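Local coordinates for protein nucleoside kinase (PDB 2C4E) that phosphorylates a broad range of nucleosides, preferring inosine, guanosine and cytidine, to nucleoside monophosphates with ATP as the best phosphate donor, at residues A148-P161 with L173-M185. Sequence-based numbering, arbitrary orientation.
Sequences AKKAYGNNLVSFDP and LLEIIEHTNFLFM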
# COMPACT_ATOMS: atom_id res chain seq x y z
N ALA A 148 8.34 -2.56 -30.45
CA ALA A 148 7.50 -2.46 -31.65
C ALA A 148 8.37 -2.27 -32.87
O ALA A 148 8.17 -2.93 -33.87
CB ALA A 148 6.52 -1.31 -31.54
N LYS A 149 9.35 -1.38 -32.78
CA LYS A 149 10.19 -1.06 -33.94
C LYS A 149 11.12 -2.22 -34.30
O LYS A 149 11.37 -2.45 -35.47
CB LYS A 149 10.96 0.26 -33.72
CG LYS A 149 10.03 1.46 -33.78
CD LYS A 149 10.70 2.80 -33.49
CE LYS A 149 11.46 3.34 -34.69
NZ LYS A 149 11.78 4.78 -34.51
N LYS A 150 11.58 -2.99 -33.31
CA LYS A 150 12.39 -4.17 -33.59
C LYS A 150 11.59 -5.34 -34.17
O LYS A 150 12.07 -6.05 -35.08
CB LYS A 150 13.10 -4.63 -32.32
CG LYS A 150 14.26 -5.61 -32.57
CD LYS A 150 14.97 -5.93 -31.26
CE LYS A 150 16.10 -6.91 -31.47
NZ LYS A 150 17.22 -6.34 -32.26
N ALA A 151 10.39 -5.54 -33.66
CA ALA A 151 9.55 -6.68 -34.04
C ALA A 151 8.82 -6.44 -35.35
O ALA A 151 8.64 -7.36 -36.15
CB ALA A 151 8.56 -6.99 -32.94
N TYR A 152 8.40 -5.21 -35.61
CA TYR A 152 7.55 -4.99 -36.77
C TYR A 152 8.25 -5.41 -38.07
O TYR A 152 9.41 -5.09 -38.31
CB TYR A 152 7.13 -3.52 -36.83
CG TYR A 152 6.06 -3.19 -37.83
CD1 TYR A 152 4.72 -3.52 -37.60
CD2 TYR A 152 6.39 -2.55 -39.03
CE1 TYR A 152 3.73 -3.19 -38.54
CE2 TYR A 152 5.40 -2.24 -39.96
CZ TYR A 152 4.08 -2.57 -39.71
OH TYR A 152 3.12 -2.23 -40.63
N GLY A 153 7.52 -6.14 -38.89
CA GLY A 153 8.05 -6.64 -40.14
C GLY A 153 8.71 -7.98 -39.98
O GLY A 153 9.19 -8.53 -40.96
N ASN A 154 8.71 -8.51 -38.76
CA ASN A 154 9.26 -9.83 -38.46
C ASN A 154 8.15 -10.57 -37.72
O ASN A 154 7.54 -11.48 -38.29
CB ASN A 154 10.54 -9.69 -37.63
CG ASN A 154 11.15 -11.04 -37.23
OD1 ASN A 154 12.07 -11.10 -36.41
ND2 ASN A 154 10.66 -12.11 -37.83
N ASN A 155 7.88 -10.17 -36.50
CA ASN A 155 6.75 -10.68 -35.72
C ASN A 155 5.55 -9.78 -35.92
O ASN A 155 5.71 -8.58 -36.15
CB ASN A 155 7.08 -10.70 -34.23
CG ASN A 155 8.52 -10.97 -33.98
OD1 ASN A 155 9.36 -10.05 -33.96
ND2 ASN A 155 8.86 -12.25 -33.85
N LEU A 156 4.35 -10.31 -35.77
CA LEU A 156 3.19 -9.44 -35.72
C LEU A 156 3.23 -8.69 -34.40
O LEU A 156 3.54 -9.28 -33.38
CB LEU A 156 1.91 -10.24 -35.81
CG LEU A 156 1.70 -10.82 -37.21
CD1 LEU A 156 0.53 -11.78 -37.18
CD2 LEU A 156 1.44 -9.71 -38.25
N VAL A 157 2.98 -7.39 -34.44
CA VAL A 157 2.96 -6.57 -33.25
C VAL A 157 1.54 -6.27 -32.85
O VAL A 157 0.75 -5.80 -33.65
CB VAL A 157 3.72 -5.27 -33.49
CG1 VAL A 157 3.55 -4.34 -32.31
CG2 VAL A 157 5.21 -5.58 -33.78
N SER A 158 1.23 -6.55 -31.59
CA SER A 158 -0.03 -6.19 -30.96
C SER A 158 0.29 -5.17 -29.87
O SER A 158 1.27 -5.30 -29.16
CB SER A 158 -0.71 -7.44 -30.39
OG SER A 158 -1.83 -7.11 -29.58
N PHE A 159 -0.55 -4.13 -29.75
CA PHE A 159 -0.27 -3.01 -28.85
C PHE A 159 -1.56 -2.46 -28.29
O PHE A 159 -2.53 -2.29 -29.00
CB PHE A 159 0.46 -1.89 -29.63
CG PHE A 159 0.69 -0.64 -28.85
CD1 PHE A 159 1.39 -0.68 -27.66
CD2 PHE A 159 0.22 0.58 -29.32
CE1 PHE A 159 1.62 0.49 -26.94
CE2 PHE A 159 0.43 1.76 -28.59
CZ PHE A 159 1.13 1.70 -27.40
N ASP A 160 -1.56 -2.18 -27.01
CA ASP A 160 -2.63 -1.39 -26.43
C ASP A 160 -1.98 -0.39 -25.50
O ASP A 160 -1.40 -0.80 -24.52
CB ASP A 160 -3.61 -2.26 -25.66
CG ASP A 160 -4.84 -1.49 -25.16
OD1 ASP A 160 -4.82 -0.25 -24.93
OD2 ASP A 160 -5.91 -2.07 -24.96
N PRO A 161 -2.09 0.90 -25.78
CA PRO A 161 -1.48 1.91 -24.90
C PRO A 161 -2.06 1.88 -23.48
O PRO A 161 -1.37 2.28 -22.55
CB PRO A 161 -1.82 3.22 -25.60
CG PRO A 161 -3.03 2.91 -26.41
CD PRO A 161 -2.84 1.53 -26.89
N LEU A 173 3.08 8.44 -30.29
CA LEU A 173 1.93 7.56 -30.52
C LEU A 173 1.81 7.19 -31.98
O LEU A 173 1.52 6.04 -32.31
CB LEU A 173 0.63 8.23 -30.03
CG LEU A 173 -0.61 7.34 -30.03
CD1 LEU A 173 -0.37 6.10 -29.16
CD2 LEU A 173 -1.83 8.14 -29.54
N LEU A 174 2.05 8.16 -32.86
CA LEU A 174 2.00 7.91 -34.28
C LEU A 174 3.09 6.90 -34.62
O LEU A 174 2.84 5.94 -35.33
CB LEU A 174 2.22 9.21 -35.06
CG LEU A 174 2.15 9.13 -36.58
CD1 LEU A 174 0.79 8.61 -37.04
CD2 LEU A 174 2.44 10.52 -37.18
N GLU A 175 4.26 7.07 -34.03
CA GLU A 175 5.38 6.15 -34.32
C GLU A 175 5.12 4.71 -33.91
O GLU A 175 5.38 3.80 -34.68
CB GLU A 175 6.68 6.66 -33.68
CG GLU A 175 7.91 5.88 -34.10
CD GLU A 175 8.34 6.10 -35.55
OE1 GLU A 175 7.70 6.90 -36.28
OE2 GLU A 175 9.34 5.47 -35.95
N ILE A 176 4.59 4.47 -32.71
CA ILE A 176 4.34 3.10 -32.30
C ILE A 176 3.20 2.48 -33.11
O ILE A 176 3.25 1.30 -33.46
CB ILE A 176 4.14 3.00 -30.77
CG1 ILE A 176 4.27 1.55 -30.31
CG2 ILE A 176 2.78 3.59 -30.34
CD1 ILE A 176 4.59 1.41 -28.85
N ILE A 177 2.18 3.27 -33.43
CA ILE A 177 1.06 2.79 -34.23
C ILE A 177 1.52 2.42 -35.64
O ILE A 177 0.99 1.49 -36.24
CB ILE A 177 -0.09 3.84 -34.27
CG1 ILE A 177 -0.79 3.85 -32.93
CG2 ILE A 177 -1.08 3.55 -35.41
CD1 ILE A 177 -1.90 4.92 -32.82
N GLU A 178 2.55 3.11 -36.15
CA GLU A 178 3.04 2.85 -37.48
C GLU A 178 3.80 1.51 -37.47
O GLU A 178 4.05 0.94 -38.52
CB GLU A 178 3.84 4.04 -38.04
CG GLU A 178 2.86 5.18 -38.36
CD GLU A 178 3.42 6.35 -39.12
OE1 GLU A 178 4.60 6.71 -38.89
OE2 GLU A 178 2.65 6.92 -39.93
N HIS A 179 4.12 1.03 -36.28
CA HIS A 179 4.78 -0.28 -36.09
C HIS A 179 3.88 -1.28 -35.37
O HIS A 179 4.36 -2.17 -34.67
CB HIS A 179 6.06 -0.09 -35.32
CG HIS A 179 7.03 0.80 -36.02
ND1 HIS A 179 8.08 0.32 -36.77
CD2 HIS A 179 7.09 2.15 -36.10
CE1 HIS A 179 8.75 1.35 -37.28
NE2 HIS A 179 8.17 2.47 -36.88
N THR A 180 2.57 -1.12 -35.56
CA THR A 180 1.58 -2.00 -34.94
C THR A 180 0.74 -2.69 -36.00
O THR A 180 0.31 -2.05 -36.94
CB THR A 180 0.65 -1.19 -34.02
OG1 THR A 180 1.39 -0.68 -32.91
CG2 THR A 180 -0.36 -2.11 -33.36
N ASN A 181 0.52 -3.99 -35.84
CA ASN A 181 -0.43 -4.75 -36.66
C ASN A 181 -1.83 -4.79 -36.05
O ASN A 181 -2.79 -4.49 -36.74
CB ASN A 181 0.08 -6.16 -36.94
CG ASN A 181 1.35 -6.16 -37.74
OD1 ASN A 181 1.34 -6.02 -39.01
ND2 ASN A 181 2.45 -6.26 -37.05
N PHE A 182 -1.95 -5.14 -34.77
CA PHE A 182 -3.23 -5.15 -34.07
C PHE A 182 -3.17 -4.09 -33.00
O PHE A 182 -2.33 -4.17 -32.10
CB PHE A 182 -3.51 -6.47 -33.33
CG PHE A 182 -3.36 -7.72 -34.16
CD1 PHE A 182 -2.16 -8.42 -34.14
CD2 PHE A 182 -4.41 -8.23 -34.89
CE1 PHE A 182 -2.01 -9.59 -34.87
CE2 PHE A 182 -4.27 -9.42 -35.62
CZ PHE A 182 -3.07 -10.09 -35.61
N LEU A 183 -4.05 -3.10 -33.10
CA LEU A 183 -4.14 -2.02 -32.14
C LEU A 183 -5.43 -2.16 -31.36
O LEU A 183 -6.53 -2.13 -31.94
CB LEU A 183 -4.09 -0.68 -32.87
CG LEU A 183 -4.25 0.59 -32.03
CD1 LEU A 183 -3.07 0.68 -31.05
CD2 LEU A 183 -4.27 1.77 -32.98
N PHE A 184 -5.30 -2.34 -30.06
CA PHE A 184 -6.42 -2.44 -29.15
C PHE A 184 -6.53 -1.15 -28.33
O PHE A 184 -5.53 -0.67 -27.80
CB PHE A 184 -6.22 -3.59 -28.16
CG PHE A 184 -6.22 -4.97 -28.77
CD1 PHE A 184 -5.03 -5.56 -29.22
CD2 PHE A 184 -7.38 -5.73 -28.83
CE1 PHE A 184 -5.02 -6.85 -29.74
CE2 PHE A 184 -7.37 -7.00 -29.35
CZ PHE A 184 -6.19 -7.56 -29.81
N MET A 185 -7.73 -0.62 -28.19
CA MET A 185 -7.98 0.48 -27.28
C MET A 185 -9.40 0.38 -26.76
O MET A 185 -10.31 0.00 -27.48
CB MET A 185 -7.79 1.84 -27.97
CG MET A 185 -6.34 2.26 -28.15
SD MET A 185 -6.25 3.98 -28.77
CE MET A 185 -6.44 3.68 -30.48
O HOH W 1 0.60 -2.69 -39.78
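Phe159 and Ile176 form the tight, buried part of this contact: Ile176 CD1 sits over one face of the phenyl ring, 3.8 Å from its centroid and 19° off the normal, while Ile176 CG2 reaches Phe159 CE2 at 3.5 Å. With CG anti to the backbone N (chi1 175°), the Phe159 ring is carried beneath helix 170-178, where Leu183 CD1 also touches it. Thr180 OG1 lies against Phe159 CB and donates to Ile176 O at 2.8 Å, sharing that carbonyl with His179 N. Strands 156-159 and 182-185 run side by side, their axes 8° from parallel; Phe159 N to Phe182 O (2.9 Å) and Phe184 N to Phe159 O (3.0 Å) fix the register, and Val157 O accepts from both Asn181 N and Phe182 N.

The solvent side is looser and more polar. Lys149 lays CG over the centre of the His179 imidazole, 3.6 Å from its centroid, before NZ bridges to Glu175 OE2 (2.9 Å). Past the Tyr152 ring, a water links Tyr152 OH to Thr180 O.

Just past strand 156-159, Asp160 OD2 forms a salt bridge with Arg250, the probable transition-state stabiliser. The parallel strand pairing, with helix 170-178 packed on it through Ile176, is a beta-alpha-beta unit of the ribokinase fold.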